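Local coordinates for tyrocidine synthetase 3 (PDB 2JGP), which probably joins aminoacyl and peptidyl units held on carrier domains, its condensation domain forming peptide bonds during assembly of the antibiotic tyrocidine, at residues A[293-305]-A[459-470]. Residues are numbered along the deposited sequence; the frame is centred on the assembly and turned at random.
Sequences FTRPSTQSFAGDQ and QHAKFDLTFSAT
Ala461 N donates to Phe301 O at 2.7 Å and nearly straight, where the loops leading into two strands of the condensation domain's four-stranded mixed sheet meet. Strands 303-309 and 465-471 are not neighbours there; strand 476-483 runs between them, so the contact ties their approaches together across one end of it. A second backbone bond, in which Gly303 N reaches Gln459 O from above the carbonyl plane with an N-H...O angle of 138°, completes a single beta bridge between Ala302 and His460. Just beyond, a water lies 2.6 Å from both Ser300 O and Ala461 O and links the two backbones.

Packing is modest. Ala461 CB packs directly against the backbone of Gly303, 3.9 Å from its CA. Phe301 and His460 lie side by side and point the same way, their ring planes only 6° apart but slid so far that they barely overlap; His460 CE1 approaches Phe301 CB at 3.7 Å. Gln299 CG rests over the rim of one face of the Phe301 ring, 3.7 Å above its plane.

Charge holds the far end. Arg295 runs out extended through its first two torsions and then bends at chi3 (-66°), which brings its guanidinium edge to Asp464, whose carboxylate it grips end-on through two nitrogens. NH2 of Arg295 meets OD2 of Asp464 at 2.8 Å, and NH1 of Arg295 takes OD1 of Asp464 at 3.1 Å, both on the syn side of the carboxylate.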
loop_
_atom_site.group_PDB
_atom_site.type_symbol
_atom_site.label_atom_id
_atom_site.label_comp_id
_atom_site.label_asym_id
_atom_site.label_seq_id
_atom_site.Cartn_x
_atom_site.Cartn_y
_atom_site.Cartn_z
ATOM N N PHE A 293 12.593 -3.442 27.145
ATOM C CA PHE A 293 13.372 -2.300 27.597
ATOM C C PHE A 293 12.461 -1.086 27.606
ATOM O O PHE A 293 11.449 -1.054 26.903
ATOM C CB PHE A 293 14.557 -2.072 26.657
ATOM C CG PHE A 293 15.336 -3.323 26.352
ATOM C CD1 PHE A 293 15.240 -3.933 25.107
ATOM C CD2 PHE A 293 16.146 -3.898 27.316
ATOM C CE1 PHE A 293 15.947 -5.095 24.824
ATOM C CE2 PHE A 293 16.859 -5.054 27.045
ATOM C CZ PHE A 293 16.760 -5.656 25.796
ATOM N N THR A 294 12.821 -0.095 28.405
ATOM C CA THR A 294 12.055 1.138 28.513
ATOM C C THR A 294 12.031 1.849 27.170
ATOM O O THR A 294 13.029 1.860 26.451
ATOM C CB THR A 294 12.673 2.076 29.580
ATOM O OG1 THR A 294 12.707 1.408 30.846
ATOM C CG2 THR A 294 11.878 3.367 29.710
ATOM N N ARG A 295 10.885 2.424 26.821
ATOM C CA ARG A 295 10.752 3.152 25.568
ATOM C C ARG A 295 11.644 4.396 25.619
ATOM O O ARG A 295 11.561 5.174 26.571
ATOM C CB ARG A 295 9.295 3.544 25.322
ATOM C CG ARG A 295 9.065 4.314 24.032
ATOM C CD ARG A 295 7.609 4.714 23.894
ATOM N NE ARG A 295 6.765 3.538 23.743
ATOM C CZ ARG A 295 6.560 2.897 22.596
ATOM N NH1 ARG A 295 7.111 3.321 21.466
ATOM N NH2 ARG A 295 5.779 1.832 22.583
ATOM N N PRO A 296 12.518 4.573 24.609
ATOM C CA PRO A 296 13.344 5.779 24.559
ATOM C C PRO A 296 12.494 7.041 24.429
ATOM O O PRO A 296 11.395 6.986 23.877
ATOM C CB PRO A 296 14.186 5.579 23.292
ATOM C CG PRO A 296 14.118 4.158 22.981
ATOM C CD PRO A 296 12.797 3.677 23.473
ATOM N N SER A 297 13.000 8.166 24.920
ATOM C CA SER A 297 12.258 9.429 24.842
ATOM C C SER A 297 12.272 10.038 23.438
ATOM O O SER A 297 11.480 10.935 23.144
ATOM C CB SER A 297 12.796 10.442 25.843
ATOM O OG SER A 297 11.940 11.569 25.891
ATOM N N THR A 298 13.182 9.568 22.589
ATOM C CA THR A 298 13.202 9.933 21.178
ATOM C C THR A 298 13.102 8.642 20.384
ATOM O O THR A 298 13.634 7.618 20.803
ATOM C CB THR A 298 14.498 10.669 20.795
ATOM O OG1 THR A 298 15.593 9.745 20.762
ATOM C CG2 THR A 298 14.817 11.778 21.791
ATOM N N GLN A 299 12.431 8.673 19.240
ATOM C CA GLN A 299 12.255 7.448 18.478
ATOM C C GLN A 299 13.601 6.875 18.034
ATOM O O GLN A 299 14.520 7.605 17.670
ATOM C CB GLN A 299 11.326 7.636 17.280
ATOM C CG GLN A 299 11.138 6.344 16.497
ATOM C CD GLN A 299 9.762 6.191 15.888
ATOM O OE1 GLN A 299 9.008 7.158 15.748
ATOM N NE2 GLN A 299 9.424 4.960 15.527
ATOM N N SER A 300 13.694 5.556 18.141
ATOM C CA SER A 300 14.850 4.788 17.737
ATOM C C SER A 300 14.437 4.008 16.504
ATOM O O SER A 300 13.372 3.395 16.488
ATOM C CB SER A 300 15.246 3.835 18.868
ATOM O OG SER A 300 16.355 3.033 18.519
ATOM N N PHE A 301 15.265 4.044 15.468
ATOM C CA PHE A 301 14.937 3.382 14.211
ATOM C C PHE A 301 15.701 2.078 13.991
ATOM O O PHE A 301 15.459 1.383 13.007
ATOM C CB PHE A 301 15.167 4.353 13.059
ATOM C CG PHE A 301 14.254 5.541 13.101
ATOM C CD1 PHE A 301 14.722 6.785 13.485
ATOM C CD2 PHE A 301 12.908 5.402 12.783
ATOM C CE1 PHE A 301 13.870 7.883 13.534
ATOM C CE2 PHE A 301 12.051 6.495 12.825
ATOM C CZ PHE A 301 12.534 7.736 13.204
ATOM N N ALA A 302 16.612 1.748 14.907
ATOM C CA ALA A 302 17.334 0.488 14.845
ATOM C C ALA A 302 16.329 -0.657 14.868
ATOM O O ALA A 302 15.418 -0.684 15.700
ATOM C CB ALA A 302 18.313 0.367 16.009
ATOM N N GLY A 303 16.484 -1.586 13.932
ATOM C CA GLY A 303 15.543 -2.680 13.783
ATOM C C GLY A 303 16.222 -4.016 13.597
ATOM O O GLY A 303 17.428 -4.100 13.330
ATOM N N ASP A 304 15.435 -5.066 13.778
ATOM C CA ASP A 304 15.818 -6.412 13.385
ATOM C C ASP A 304 14.561 -7.139 12.956
ATOM O O ASP A 304 13.467 -6.601 13.076
ATOM C CB ASP A 304 16.463 -7.157 14.540
ATOM C CG ASP A 304 17.634 -8.018 14.091
ATOM O OD1 ASP A 304 17.499 -8.776 13.089
ATOM O OD2 ASP A 304 18.683 -7.919 14.752
ATOM N N GLN A 305 14.726 -8.363 12.462
ATOM C CA GLN A 305 13.605 -9.138 11.946
ATOM C C GLN A 305 13.693 -10.592 12.378
ATOM O O GLN A 305 14.782 -11.114 12.604
ATOM C CB GLN A 305 13.562 -9.057 10.415
ATOM C CG GLN A 305 12.473 -9.927 9.786
ATOM C CD GLN A 305 12.273 -9.682 8.301
ATOM O OE1 GLN A 305 12.644 -8.633 7.768
ATOM N NE2 GLN A 305 11.662 -10.654 7.626
ATOM N N GLN A 459 16.616 -3.854 9.124
ATOM C CA GLN A 459 17.568 -3.160 9.990
ATOM C C GLN A 459 17.108 -1.743 10.357
ATOM O O GLN A 459 17.631 -1.148 11.300
ATOM C CB GLN A 459 18.953 -3.116 9.339
ATOM C CG GLN A 459 19.599 -4.491 9.131
ATOM C CD GLN A 459 20.072 -5.137 10.430
ATOM O OE1 GLN A 459 19.265 -5.539 11.272
ATOM N NE2 GLN A 459 21.388 -5.253 10.588
ATOM N N HIS A 460 16.142 -1.212 9.608
ATOM C CA HIS A 460 15.495 0.061 9.928
ATOM C C HIS A 460 14.028 -0.208 10.252
ATOM O O HIS A 460 13.313 -0.812 9.449
ATOM C CB HIS A 460 15.612 1.026 8.743
ATOM C CG HIS A 460 14.847 2.305 8.912
ATOM N ND1 HIS A 460 15.412 3.447 9.438
ATOM C CD2 HIS A 460 13.566 2.626 8.608
ATOM C CE1 HIS A 460 14.510 4.414 9.457
ATOM N NE2 HIS A 460 13.381 3.940 8.960
ATOM N N ALA A 461 13.581 0.234 11.424
ATOM C CA ALA A 461 12.197 0.025 11.847
ATOM C C ALA A 461 11.519 1.357 12.160
ATOM O O ALA A 461 11.801 1.968 13.187
ATOM C CB ALA A 461 12.151 -0.899 13.057
ATOM N N LYS A 462 10.625 1.804 11.276
ATOM C CA LYS A 462 9.902 3.065 11.497
ATOM C C LYS A 462 8.906 2.963 12.659
ATOM O O LYS A 462 8.678 3.943 13.370
ATOM C CB LYS A 462 9.168 3.511 10.229
ATOM C CG LYS A 462 8.632 4.945 10.298
ATOM C CD LYS A 462 7.658 5.246 9.157
ATOM C CE LYS A 462 6.775 6.452 9.476
ATOM N NZ LYS A 462 5.590 6.536 8.568
ATOM N N PHE A 463 8.336 1.777 12.855
ATOM C CA PHE A 463 7.307 1.560 13.875
ATOM C C PHE A 463 7.804 0.596 14.939
ATOM O O PHE A 463 8.814 -0.070 14.733
ATOM C CB PHE A 463 6.049 1.013 13.214
ATOM C CG PHE A 463 5.513 1.900 12.137
ATOM C CD1 PHE A 463 5.831 1.668 10.807
ATOM C CD2 PHE A 463 4.710 2.984 12.455
ATOM C CE1 PHE A 463 5.344 2.497 9.806
ATOM C CE2 PHE A 463 4.223 3.822 11.462
ATOM C CZ PHE A 463 4.541 3.576 10.134
ATOM N N ASP A 464 7.099 0.523 16.072
ATOM C CA ASP A 464 7.465 -0.410 17.148
ATOM C C ASP A 464 7.677 -1.785 16.565
ATOM O O ASP A 464 8.651 -2.468 16.876
ATOM C CB ASP A 464 6.372 -0.503 18.211
ATOM C CG ASP A 464 6.312 0.709 19.093
ATOM O OD1 ASP A 464 7.023 1.692 18.810
ATOM O OD2 ASP A 464 5.548 0.672 20.074
ATOM N N LEU A 465 6.740 -2.187 15.716
ATOM C CA LEU A 465 6.926 -3.378 14.916
ATOM C C LEU A 465 6.035 -3.377 13.677
ATOM O O LEU A 465 4.963 -2.766 13.664
ATOM C CB LEU A 465 6.717 -4.642 15.764
ATOM C CG LEU A 465 5.302 -5.096 16.119
ATOM C CD1 LEU A 465 4.779 -6.011 15.048
ATOM C CD2 LEU A 465 5.297 -5.824 17.462
ATOM N N THR A 466 6.526 -4.025 12.625
ATOM C CA THR A 466 5.772 -4.222 11.399
ATOM C C THR A 466 5.581 -5.717 11.219
ATOM O O THR A 466 6.559 -6.468 11.163
ATOM C CB THR A 466 6.520 -3.656 10.184
ATOM O OG1 THR A 466 6.637 -2.236 10.321
ATOM C CG2 THR A 466 5.786 -3.988 8.892
ATOM N N PHE A 467 4.318 -6.138 11.145
ATOM C CA PHE A 467 3.961 -7.545 11.062
ATOM C C PHE A 467 3.642 -7.838 9.602
ATOM O O PHE A 467 2.768 -7.197 9.032
ATOM C CB PHE A 467 2.742 -7.816 11.951
ATOM C CG PHE A 467 2.302 -9.254 11.973
ATOM C CD1 PHE A 467 2.655 -10.082 13.027
ATOM C CD2 PHE A 467 1.522 -9.776 10.947
ATOM C CE1 PHE A 467 2.245 -11.405 13.054
ATOM C CE2 PHE A 467 1.114 -11.096 10.970
ATOM C CZ PHE A 467 1.476 -11.910 12.026
ATOM N N SER A 468 4.364 -8.778 9.000
ATOM C CA SER A 468 4.230 -9.080 7.577
ATOM C C SER A 468 3.908 -10.549 7.345
ATOM O O SER A 468 4.675 -11.427 7.739
ATOM C CB SER A 468 5.519 -8.739 6.837
ATOM O OG SER A 468 5.734 -7.340 6.820
ATOM N N ALA A 469 2.775 -10.816 6.706
ATOM C CA ALA A 469 2.444 -12.169 6.275
ATOM C C ALA A 469 2.783 -12.287 4.789
ATOM O O ALA A 469 2.453 -11.398 4.004
ATOM C CB ALA A 469 0.973 -12.462 6.525
ATOM N N THR A 470 3.466 -13.364 4.412
ATOM C CA THR A 470 3.833 -13.593 3.015
ATOM C C THR A 470 3.474 -15.017 2.595
ATOM O O THR A 470 3.937 -15.983 3.200
ATOM C CB THR A 470 5.338 -13.353 2.786
ATOM O OG1 THR A 470 5.674 -12.020 3.194
ATOM C CG2 THR A 470 5.703 -13.536 1.320
HETATM O O HOH W 1 11.391 1.898 15.760
#